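Local atomic coordinates of 3-hydroxyadipyl-CoA dehydrogenase (Escherichia coli, PDB entry 3MOG), a protein that catalyses the NAD+-dependent oxidation of (3S)-3-hydroxyadipyl-CoA to 3-oxoadipyl-CoA in the breakdown of phenylacetate. Residues 193-204 with 392-403; 239-247 with 259-269. One frame throughout, in Å; residues are numbered along the deposited sequence.

Interaction 1 of 2, residues 193-204 with 392-403; sequences RVARPYYSEAWR and RTVAMIINEALD
Two arginines meet in this largely buried helix contact: Arg204 NE lies 3.6 Å from Arg392 NH2, and a water accepts a hydrogen bond from each, the one from Arg392 being weak. Glu454, salt-bridged to Arg204, and Glu201, salt-bridged to Arg392, probably offset the paired charges; Tyr457 OH also bonds to Arg392. In the Glu201 salt bridge OE2 takes Arg392 NE at 2.8 Å from above the carboxylate plane, 36° out of it. A bend at chi2 (-57°) curls the glutamate so that its CG passes Thr393 while OE1 lies near Met396 and reaches Arg456. Replacing Glu201 by an alanine would probably leave the charges of Arg392 and Arg456 without their shared mate and open a gap beside Met396.

The contact joins the two 3-hydroxyacyl-CoA dehydrogenase C-terminal domains of one chain; the helical segments 196-204 and 392-403 run roughly antiparallel, at 145°, with axes 8.4 Å apart at their closest. Pro197 suits this approach, its compact ring resting on Met396 (CB to CB 3.8 Å). Beside it Val194 sets CG1 4.0 Å from Ala401 CB, where a methyl leaves room. Arg193, Glu400 and Asp403 form a salt-bridge network at the guanidinium edge: Arg193 NH2 reaches Asp403 OD2 at 2.8 Å, nearly in plane, and Arg193 NE makes a weak bond of 3.3 Å to Glu400 OE1. Arg258 grips both acids too.

Interaction 2 of 2, residues 239-247 with 259-269; sequences QDVNFAVTC and FLPSLVQQELV
Gln265 NE2 is the polar atom shared here, giving hydrogen bonds to two side-chain oxygens of the opposing helix. Asn242 OD1 accepts at 2.8 Å, in its carbonyl plane and on a lone pair; Gln239 OE1 accepts at 3.2 Å, the donor tilted 24° from the carbonyl plane. Both acceptors lie close to the Gln265 amide plane, and the extended chain (chi2 178°) carries that amide across to them. A glutamine suits the place because it can also accept: its OE1 takes a hydrogen bond from a water to which Thr246 OG1 donates, with Arg196 as a further partner of that hydroxyl. Gln239 turns its own NE2 to Asp235 and Thr234.

The segments 239-247 and 263-269 pack at 135° between their N-to-C directions, as neighbours in the first C-terminal domain, the second capped by Ser262 just before its first turn, whose OG accepts from Val264 N. Phe243 fills the angle between them. Gln266 CA sits over one ring face, 4.1 Å from the centroid, in a CH-pi contact, while Gln265 OE1 meets the ring edge 3.3 Å from Phe243 CD1. Val269 CG2 packs on Phe243 CB, and Pro261, a rigid apolar wedge, touches Phe243 CE1 with its CB. Trp254 of a second subunit packs against Pro261 and Gln266.

Overall arrangement
Helix 196-207 connects the two contacts, whose centres lie 15 Å apart. It packs against 392-403 in interaction 1 and, through other residues, against interaction 2: the join is made by Arg196 NH1, 2.7 Å from Thr246 OG1 in a probable hydrogen bond, and by Trp203 CZ2, 3.4 Å from Gln239 OE1. Along the chain, interaction 2 is nested inside the loop that interaction 1 closes: a local pairing within the first C-terminal domain, and a long-range one that joins it to the second. Interaction 1 touches no other subunit, whereas interaction 2 reaches the trimer interface, where Glu267 makes a weak hydrogen bond to Thr126 of a second subunit.

Interaction 1 of 2, residues 193-204 with 392-403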
loop_
_atom_site.group_PDB
_atom_site.type_symbol
_atom_site.label_atom_id
_atom_site.label_comp_id
_atom_site.label_asym_id
_atom_site.label_seq_id
_atom_site.Cartn_x
_atom_site.Cartn_y
_atom_site.Cartn_z
ATOM N N ARG C 193 -11.003 -14.168 -7.045
ATOM C CA ARG C 193 -10.125 -13.082 -7.467
ATOM C C ARG C 193 -10.783 -12.183 -8.512
ATOM O O ARG C 193 -10.806 -10.969 -8.352
ATOM C CB ARG C 193 -8.807 -13.648 -8.008
ATOM C CG ARG C 193 -7.814 -12.599 -8.468
ATOM C CD ARG C 193 -6.987 -13.143 -9.600
ATOM N NE ARG C 193 -5.911 -12.253 -10.022
ATOM C CZ ARG C 193 -4.623 -12.580 -10.012
ATOM N NH1 ARG C 193 -4.248 -13.757 -9.548
ATOM N NH2 ARG C 193 -3.705 -11.714 -10.427
ATOM N N VAL C 194 -11.322 -12.782 -9.570
ATOM C CA VAL C 194 -11.881 -12.024 -10.701
ATOM C C VAL C 194 -13.216 -11.354 -10.359
ATOM O O VAL C 194 -13.504 -10.278 -10.865
ATOM C CB VAL C 194 -11.968 -12.908 -11.984
ATOM C CG1 VAL C 194 -12.619 -12.183 -13.169
ATOM C CG2 VAL C 194 -10.592 -13.397 -12.353
ATOM N N ALA C 195 -13.996 -11.966 -9.468
ATOM C CA ALA C 195 -15.252 -11.380 -8.991
ATOM C C ALA C 195 -15.106 -10.118 -8.154
ATOM O O ALA C 195 -16.068 -9.364 -8.023
ATOM C CB ALA C 195 -16.057 -12.413 -8.198
ATOM N N ARG C 196 -13.933 -9.895 -7.568
ATOM C CA ARG C 196 -13.749 -8.779 -6.626
ATOM C C ARG C 196 -14.259 -7.389 -7.091
ATOM O O ARG C 196 -14.938 -6.708 -6.317
ATOM C CB ARG C 196 -12.293 -8.686 -6.145
ATOM C CG ARG C 196 -11.833 -9.756 -5.149
ATOM C CD ARG C 196 -12.752 -9.837 -3.917
ATOM N NE ARG C 196 -13.676 -10.972 -4.013
ATOM C CZ ARG C 196 -14.723 -11.168 -3.222
ATOM N NH1 ARG C 196 -15.012 -10.301 -2.254
ATOM N NH2 ARG C 196 -15.485 -12.241 -3.403
ATOM N N PRO C 197 -13.960 -6.963 -8.347
ATOM C CA PRO C 197 -14.477 -5.611 -8.694
ATOM C C PRO C 197 -15.984 -5.511 -8.930
ATOM O O PRO C 197 -16.524 -4.400 -8.999
ATOM C CB PRO C 197 -13.699 -5.234 -9.954
ATOM C CG PRO C 197 -13.145 -6.508 -10.478
ATOM C CD PRO C 197 -12.955 -7.435 -9.329
ATOM N N TYR C 198 -16.662 -6.653 -9.034
ATOM C CA TYR C 198 -18.109 -6.626 -9.135
ATOM C C TYR C 198 -18.671 -6.040 -7.837
ATOM O O TYR C 198 -19.569 -5.198 -7.877
ATOM C CB TYR C 198 -18.686 -8.010 -9.445
ATOM C CG TYR C 198 -20.177 -8.003 -9.716
ATOM C CD1 TYR C 198 -20.708 -7.225 -10.742
ATOM C CD2 TYR C 198 -21.055 -8.788 -8.955
ATOM C CE1 TYR C 198 -22.068 -7.200 -10.991
ATOM C CE2 TYR C 198 -22.416 -8.776 -9.202
ATOM C CZ TYR C 198 -22.913 -7.974 -10.220
ATOM O OH TYR C 198 -24.248 -7.942 -10.481
ATOM N N TYR C 199 -18.084 -6.428 -6.702
ATOM C CA TYR C 199 -18.524 -5.914 -5.414
ATOM C C TYR C 199 -17.965 -4.539 -5.124
ATOM O O TYR C 199 -18.692 -3.666 -4.662
ATOM C CB TYR C 199 -18.192 -6.889 -4.282
ATOM C CG TYR C 199 -18.672 -8.276 -4.582
ATOM C CD1 TYR C 199 -17.758 -9.304 -4.821
ATOM C CD2 TYR C 199 -20.035 -8.559 -4.682
ATOM C CE1 TYR C 199 -18.173 -10.574 -5.117
ATOM C CE2 TYR C 199 -20.473 -9.852 -4.987
ATOM C CZ TYR C 199 -19.532 -10.848 -5.203
ATOM O OH TYR C 199 -19.920 -12.128 -5.506
ATOM N N SER C 200 -16.684 -4.341 -5.412
ATOM C CA SER C 200 -15.996 -3.132 -4.964
ATOM C C SER C 200 -16.322 -1.876 -5.774
ATOM O O SER C 200 -16.258 -0.755 -5.237
ATOM C CB SER C 200 -14.484 -3.360 -4.885
ATOM O OG SER C 200 -13.918 -3.508 -6.168
ATOM N N GLU C 201 -16.687 -2.038 -7.046
ATOM C CA GLU C 201 -17.192 -0.861 -7.775
ATOM C C GLU C 201 -18.516 -0.305 -7.200
ATOM O O GLU C 201 -18.678 0.920 -7.072
ATOM C CB GLU C 201 -17.238 -1.080 -9.292
ATOM C CG GLU C 201 -15.842 -1.048 -9.957
ATOM C CD GLU C 201 -15.072 0.250 -9.706
ATOM O OE1 GLU C 201 -13.846 0.192 -9.477
ATOM O OE2 GLU C 201 -15.685 1.336 -9.745
ATOM N N ALA C 202 -19.405 -1.206 -6.794
ATOM C CA ALA C 202 -20.660 -0.849 -6.114
ATOM C C ALA C 202 -20.470 -0.125 -4.766
ATOM O O ALA C 202 -21.110 0.898 -4.518
ATOM C CB ALA C 202 -21.459 -2.065 -5.902
ATOM N N TRP C 203 -19.614 -0.652 -3.895
ATOM C CA TRP C 203 -19.284 0.054 -2.642
ATOM C C TRP C 203 -18.748 1.474 -2.857
ATOM O O TRP C 203 -19.106 2.397 -2.111
ATOM C CB TRP C 203 -18.301 -0.752 -1.807
ATOM C CG TRP C 203 -18.852 -2.076 -1.334
ATOM C CD1 TRP C 203 -18.362 -3.320 -1.621
ATOM C CD2 TRP C 203 -19.985 -2.281 -0.476
ATOM N NE1 TRP C 203 -19.123 -4.290 -1.005
ATOM C CE2 TRP C 203 -20.129 -3.680 -0.301
ATOM C CE3 TRP C 203 -20.891 -1.420 0.166
ATOM C CZ2 TRP C 203 -21.147 -4.237 0.483
ATOM C CZ3 TRP C 203 -21.906 -1.980 0.947
ATOM C CH2 TRP C 203 -22.014 -3.375 1.102
ATOM N N ARG C 204 -17.914 1.653 -3.882
ATOM C CA ARG C 204 -17.393 2.977 -4.207
ATOM C C ARG C 204 -18.492 3.922 -4.683
ATOM O O ARG C 204 -18.533 5.085 -4.273
ATOM C CB ARG C 204 -16.290 2.891 -5.248
ATOM C CG ARG C 204 -14.924 2.711 -4.624
ATOM C CD ARG C 204 -13.893 2.714 -5.691
ATOM N NE ARG C 204 -13.589 4.057 -6.173
ATOM C CZ ARG C 204 -12.372 4.581 -6.144
ATOM N NH1 ARG C 204 -11.366 3.873 -5.637
ATOM N NH2 ARG C 204 -12.155 5.802 -6.616
ATOM N N ARG C 392 -18.122 0.803 -16.056
ATOM C CA ARG C 392 -17.036 0.919 -15.078
ATOM C C ARG C 392 -16.749 -0.427 -14.403
ATOM O O ARG C 392 -15.578 -0.811 -14.249
ATOM C CB ARG C 392 -17.383 1.998 -14.041
ATOM C CG ARG C 392 -16.365 2.172 -12.937
ATOM C CD ARG C 392 -16.430 3.549 -12.380
ATOM N NE ARG C 392 -15.573 3.686 -11.202
ATOM C CZ ARG C 392 -15.329 4.838 -10.590
ATOM N NH1 ARG C 392 -15.872 5.950 -11.074
ATOM N NH2 ARG C 392 -14.541 4.881 -9.503
ATOM N N THR C 393 -17.823 -1.148 -14.051
ATOM C CA THR C 393 -17.735 -2.437 -13.347
ATOM C C THR C 393 -17.248 -3.556 -14.270
ATOM O O THR C 393 -16.421 -4.392 -13.872
ATOM C CB THR C 393 -19.103 -2.845 -12.729
ATOM O OG1 THR C 393 -19.526 -1.846 -11.786
ATOM C CG2 THR C 393 -19.017 -4.186 -12.022
ATOM N N VAL C 394 -17.761 -3.575 -15.501
ATOM C CA VAL C 394 -17.422 -4.655 -16.429
ATOM C C VAL C 394 -15.975 -4.507 -16.915
ATOM O O VAL C 394 -15.243 -5.481 -16.915
ATOM C CB VAL C 394 -18.442 -4.791 -17.577
ATOM C CG1 VAL C 394 -18.000 -5.858 -18.551
ATOM C CG2 VAL C 394 -19.849 -5.138 -17.026
ATOM N N ALA C 395 -15.563 -3.278 -17.258
ATOM C CA ALA C 395 -14.147 -2.952 -17.535
ATOM C C ALA C 395 -13.182 -3.456 -16.473
ATOM O O ALA C 395 -12.178 -4.103 -16.799
ATOM C CB ALA C 395 -13.946 -1.428 -17.756
ATOM N N MET C 396 -13.488 -3.189 -15.206
ATOM C CA MET C 396 -12.619 -3.645 -14.102
ATOM C C MET C 396 -12.614 -5.162 -13.898
ATOM O O MET C 396 -11.566 -5.727 -13.598
ATOM C CB MET C 396 -12.947 -2.915 -12.815
ATOM C CG MET C 396 -12.471 -1.459 -12.827
ATOM S SD MET C 396 -10.694 -1.270 -12.635
ATOM C CE MET C 396 -10.642 -1.658 -10.896
ATOM N N ILE C 397 -13.765 -5.813 -14.088
ATOM C CA ILE C 397 -13.849 -7.279 -14.087
ATOM C C ILE C 397 -12.926 -7.864 -15.170
ATOM O O ILE C 397 -12.141 -8.785 -14.906
ATOM C CB ILE C 397 -15.319 -7.774 -14.317
ATOM C CG1 ILE C 397 -16.184 -7.521 -13.087
ATOM C CG2 ILE C 397 -15.373 -9.265 -14.631
ATOM C CD1 ILE C 397 -17.679 -7.678 -13.344
ATOM N N ILE C 398 -13.016 -7.303 -16.376
ATOM C CA ILE C 398 -12.217 -7.748 -17.533
ATOM C C ILE C 398 -10.701 -7.517 -17.348
ATOM O O ILE C 398 -9.871 -8.367 -17.683
ATOM C CB ILE C 398 -12.732 -7.043 -18.800
ATOM C CG1 ILE C 398 -14.157 -7.515 -19.126
ATOM C CG2 ILE C 398 -11.791 -7.231 -19.988
ATOM C CD1 ILE C 398 -14.822 -6.662 -20.203
ATOM N N ASN C 399 -10.361 -6.362 -16.802
ATOM C CA ASN C 399 -8.985 -5.994 -16.468
ATOM C C ASN C 399 -8.332 -6.995 -15.511
ATOM O O ASN C 399 -7.212 -7.466 -15.746
ATOM C CB ASN C 399 -9.004 -4.609 -15.836
ATOM C CG ASN C 399 -7.697 -3.876 -15.990
ATOM O OD1 ASN C 399 -6.991 -4.036 -16.982
ATOM N ND2 ASN C 399 -7.386 -3.024 -15.014
ATOM N N GLU C 400 -9.060 -7.328 -14.451
ATOM C CA GLU C 400 -8.674 -8.370 -13.492
ATOM C C GLU C 400 -8.540 -9.776 -14.104
ATOM O O GLU C 400 -7.602 -10.508 -13.777
ATOM C CB GLU C 400 -9.655 -8.371 -12.311
ATOM C CG GLU C 400 -9.083 -9.017 -11.061
ATOM C CD GLU C 400 -7.769 -8.389 -10.654
ATOM O OE1 GLU C 400 -6.731 -9.085 -10.716
ATOM O OE2 GLU C 400 -7.774 -7.193 -10.307
ATOM N N ALA C 401 -9.451 -10.147 -15.004
ATOM C CA ALA C 401 -9.334 -11.420 -15.743
ATOM C C ALA C 401 -8.082 -11.466 -16.628
ATOM O O ALA C 401 -7.390 -12.485 -16.704
ATOM C CB ALA C 401 -10.564 -11.653 -16.593
ATOM N N LEU C 402 -7.792 -10.346 -17.277
ATOM C CA LEU C 402 -6.627 -10.211 -18.107
ATOM C C LEU C 402 -5.342 -10.287 -17.286
ATOM O O LEU C 402 -4.356 -10.880 -17.726
ATOM C CB LEU C 402 -6.676 -8.879 -18.853
ATOM C CG LEU C 402 -7.569 -8.756 -20.086
ATOM C CD1 LEU C 402 -7.684 -7.297 -20.417
ATOM C CD2 LEU C 402 -7.043 -9.540 -21.284
ATOM N N ASP C 403 -5.345 -9.687 -16.099
ATOM C CA ASP C 403 -4.160 -9.748 -15.243
ATOM C C ASP C 403 -3.904 -11.179 -14.764
ATOM O O ASP C 403 -2.754 -11.623 -14.690
ATOM C CB ASP C 403 -4.289 -8.811 -14.051
ATOM C CG ASP C 403 -3.084 -8.883 -13.131
ATOM O OD1 ASP C 403 -2.018 -8.367 -13.515
ATOM O OD2 ASP C 403 -3.197 -9.475 -12.034
HETATM O O HOH W 1 -20.463 -2.768 -9.408
HETATM O O HOH W 2 -15.293 6.418 -7.058
#

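Interaction 2 of 2, residues 239-247 with 259-269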
loop_
_atom_site.group_PDB
_atom_site.type_symbol
_atom_site.label_atom_id
_atom_site.label_comp_id
_atom_site.label_asym_id
_atom_site.label_seq_id
_atom_site.Cartn_x
_atom_site.Cartn_y
_atom_site.Cartn_z
ATOM N N GLN C 239 -22.696 -10.216 4.611
ATOM C CA GLN C 239 -21.676 -9.175 4.621
ATOM C C GLN C 239 -20.382 -9.626 5.271
ATOM O O GLN C 239 -19.316 -9.314 4.767
ATOM C CB GLN C 239 -22.180 -7.893 5.294
ATOM C CG GLN C 239 -23.389 -7.266 4.610
ATOM C CD GLN C 239 -23.069 -6.739 3.232
ATOM O OE1 GLN C 239 -21.915 -6.460 2.914
ATOM N NE2 GLN C 239 -24.096 -6.601 2.399
ATOM N N ASP C 240 -20.492 -10.382 6.365
ATOM C CA ASP C 240 -19.327 -10.955 7.040
ATOM C C ASP C 240 -18.493 -11.862 6.135
ATOM O O ASP C 240 -17.271 -11.775 6.148
ATOM C CB ASP C 240 -19.729 -11.681 8.339
ATOM C CG ASP C 240 -20.746 -12.817 8.114
ATOM O OD1 ASP C 240 -21.486 -12.819 7.102
ATOM O OD2 ASP C 240 -20.804 -13.719 8.971
ATOM N N VAL C 241 -19.158 -12.701 5.341
ATOM C CA VAL C 241 -18.480 -13.681 4.484
ATOM C C VAL C 241 -17.794 -12.991 3.296
ATOM O O VAL C 241 -16.611 -13.235 3.028
ATOM C CB VAL C 241 -19.459 -14.795 3.996
ATOM C CG1 VAL C 241 -18.740 -15.835 3.118
ATOM C CG2 VAL C 241 -20.137 -15.494 5.192
ATOM N N ASN C 242 -18.528 -12.101 2.625
ATOM C CA ASN C 242 -18.039 -11.440 1.415
ATOM C C ASN C 242 -16.894 -10.485 1.733
ATOM O O ASN C 242 -15.925 -10.417 0.979
ATOM C CB ASN C 242 -19.212 -10.797 0.656
ATOM C CG ASN C 242 -18.786 -9.938 -0.528
ATOM O OD1 ASN C 242 -18.513 -8.741 -0.373
ATOM N ND2 ASN C 242 -18.805 -10.524 -1.736
ATOM N N PHE C 243 -16.992 -9.806 2.881
ATOM C CA PHE C 243 -15.965 -8.878 3.363
ATOM C C PHE C 243 -14.707 -9.626 3.769
ATOM O O PHE C 243 -13.597 -9.111 3.593
ATOM C CB PHE C 243 -16.497 -8.060 4.551
ATOM C CG PHE C 243 -15.533 -7.014 5.090
ATOM C CD1 PHE C 243 -15.307 -5.830 4.396
ATOM C CD2 PHE C 243 -14.916 -7.191 6.325
ATOM C CE1 PHE C 243 -14.454 -4.841 4.896
ATOM C CE2 PHE C 243 -14.048 -6.212 6.850
ATOM C CZ PHE C 243 -13.815 -5.036 6.132
ATOM N N ALA C 244 -14.883 -10.830 4.315
ATOM C CA ALA C 244 -13.745 -11.663 4.737
ATOM C C ALA C 244 -12.950 -12.146 3.531
ATOM O O ALA C 244 -11.725 -12.219 3.593
ATOM C CB ALA C 244 -14.210 -12.863 5.588
ATOM N N VAL C 245 -13.649 -12.470 2.443
ATOM C CA VAL C 245 -12.993 -12.827 1.178
ATOM C C VAL C 245 -12.207 -11.631 0.599
ATOM O O VAL C 245 -11.021 -11.757 0.288
ATOM C CB VAL C 245 -13.993 -13.453 0.159
ATOM C CG1 VAL C 245 -13.323 -13.676 -1.182
ATOM C CG2 VAL C 245 -14.564 -14.796 0.701
ATOM N N THR C 246 -12.856 -10.472 0.507
ATOM C CA THR C 246 -12.214 -9.232 0.053
ATOM C C THR C 246 -10.929 -8.920 0.817
ATOM O O THR C 246 -9.879 -8.675 0.205
ATOM C CB THR C 246 -13.196 -8.022 0.146
ATOM O OG1 THR C 246 -14.198 -8.152 -0.854
ATOM C CG2 THR C 246 -12.493 -6.667 -0.069
ATOM N N CYS C 247 -11.013 -8.951 2.147
ATOM C CA CYS C 247 -9.877 -8.635 3.014
ATOM C C CYS C 247 -8.760 -9.655 2.873
ATOM O O CYS C 247 -7.584 -9.304 2.961
ATOM C CB CYS C 247 -10.322 -8.556 4.476
ATOM S SG CYS C 247 -11.162 -7.003 4.890
ATOM N N PHE C 259 -7.782 -4.309 -4.810
ATOM C CA PHE C 259 -8.527 -5.176 -3.905
ATOM C C PHE C 259 -8.878 -4.486 -2.560
ATOM O O PHE C 259 -9.235 -5.151 -1.604
ATOM C CB PHE C 259 -7.780 -6.505 -3.667
ATOM C CG PHE C 259 -7.567 -7.317 -4.915
ATOM C CD1 PHE C 259 -6.279 -7.640 -5.338
ATOM C CD2 PHE C 259 -8.656 -7.755 -5.676
ATOM C CE1 PHE C 259 -6.073 -8.393 -6.498
ATOM C CE2 PHE C 259 -8.462 -8.503 -6.842
ATOM C CZ PHE C 259 -7.167 -8.827 -7.251
ATOM N N LEU C 260 -8.773 -3.162 -2.509
ATOM C CA LEU C 260 -9.120 -2.368 -1.330
ATOM C C LEU C 260 -10.503 -2.699 -0.743
ATOM O O LEU C 260 -11.491 -2.797 -1.479
ATOM C CB LEU C 260 -9.056 -0.874 -1.674
ATOM C CG LEU C 260 -8.939 0.146 -0.537
ATOM C CD1 LEU C 260 -7.649 -0.066 0.248
ATOM C CD2 LEU C 260 -9.007 1.567 -1.085
ATOM N N PRO C 261 -10.568 -2.919 0.580
ATOM C CA PRO C 261 -11.890 -3.062 1.219
ATOM C C PRO C 261 -12.637 -1.723 1.334
ATOM O O PRO C 261 -12.044 -0.667 1.124
ATOM C CB PRO C 261 -11.559 -3.657 2.602
ATOM C CG PRO C 261 -10.183 -4.307 2.401
ATOM C CD PRO C 261 -9.481 -3.370 1.464
ATOM N N SER C 262 -13.931 -1.783 1.650
ATOM C CA SER C 262 -14.766 -0.582 1.817
ATOM C C SER C 262 -15.044 -0.266 3.294
ATOM O O SER C 262 -15.383 -1.173 4.052
ATOM C CB SER C 262 -16.102 -0.797 1.105
ATOM O OG SER C 262 -16.916 0.357 1.166
ATOM N N LEU C 263 -14.942 1.007 3.691
ATOM C CA LEU C 263 -15.388 1.411 5.043
ATOM C C LEU C 263 -16.908 1.275 5.191
ATOM O O LEU C 263 -17.409 1.126 6.301
ATOM C CB LEU C 263 -14.984 2.847 5.394
ATOM C CG LEU C 263 -13.509 3.225 5.504
ATOM C CD1 LEU C 263 -13.421 4.713 5.260
ATOM C CD2 LEU C 263 -12.856 2.839 6.849
ATOM N N VAL C 264 -17.628 1.330 4.070
ATOM C CA VAL C 264 -19.075 1.152 4.065
ATOM C C VAL C 264 -19.432 -0.293 4.374
ATOM O O VAL C 264 -20.355 -0.548 5.150
ATOM C CB VAL C 264 -19.721 1.592 2.725
ATOM C CG1 VAL C 264 -21.253 1.480 2.793
ATOM C CG2 VAL C 264 -19.316 3.006 2.393
ATOM N N GLN C 265 -18.684 -1.234 3.799
ATOM C CA GLN C 265 -18.905 -2.648 4.099
ATOM C C GLN C 265 -18.445 -3.006 5.505
ATOM O O GLN C 265 -19.172 -3.682 6.233
ATOM C CB GLN C 265 -18.255 -3.578 3.067
ATOM C CG GLN C 265 -18.813 -5.001 3.152
ATOM C CD GLN C 265 -18.238 -5.958 2.122
ATOM O OE1 GLN C 265 -17.112 -5.787 1.652
ATOM N NE2 GLN C 265 -19.005 -7.003 1.794
ATOM N N GLN C 266 -17.247 -2.552 5.870
ATOM C CA GLN C 266 -16.691 -2.772 7.205
ATOM C C GLN C 266 -17.687 -2.339 8.271
ATOM O O GLN C 266 -17.951 -3.085 9.199
ATOM C CB GLN C 266 -15.371 -1.999 7.410
ATOM C CG GLN C 266 -14.687 -2.363 8.737
ATOM C CD GLN C 266 -13.332 -1.733 8.953
ATOM O OE1 GLN C 266 -12.341 -2.439 9.096
ATOM N NE2 GLN C 266 -13.279 -0.404 9.002
ATOM N N GLU C 267 -18.230 -1.131 8.118
ATOM C CA GLU C 267 -19.241 -0.593 9.033
ATOM C C GLU C 267 -20.445 -1.513 9.212
ATOM O O GLU C 267 -20.921 -1.684 10.338
ATOM C CB GLU C 267 -19.710 0.793 8.577
ATOM C CG GLU C 267 -20.439 1.582 9.642
ATOM C CD GLU C 267 -19.514 2.409 10.523
ATOM O OE1 GLU C 267 -18.355 1.993 10.781
ATOM O OE2 GLU C 267 -19.966 3.488 10.961
ATOM N N LEU C 268 -20.915 -2.110 8.109
ATOM C CA LEU C 268 -22.040 -3.042 8.153
ATOM C C LEU C 268 -21.712 -4.337 8.906
ATOM O O LEU C 268 -22.576 -4.891 9.597
ATOM C CB LEU C 268 -22.561 -3.363 6.745
ATOM C CG LEU C 268 -23.258 -2.283 5.893
ATOM C CD1 LEU C 268 -23.736 -2.916 4.586
ATOM C CD2 LEU C 268 -24.432 -1.600 6.604
ATOM N N VAL C 269 -20.470 -4.806 8.781
ATOM C CA VAL C 269 -20.035 -6.046 9.437
ATOM C C VAL C 269 -19.863 -5.852 10.944
ATOM O O VAL C 269 -20.415 -6.608 11.741
ATOM C CB VAL C 269 -18.722 -6.606 8.823
ATOM C CG1 VAL C 269 -18.234 -7.861 9.594
ATOM C CG2 VAL C 269 -18.917 -6.911 7.323
HETATM O O HOH W 3 -16.878 -7.041 -0.845
#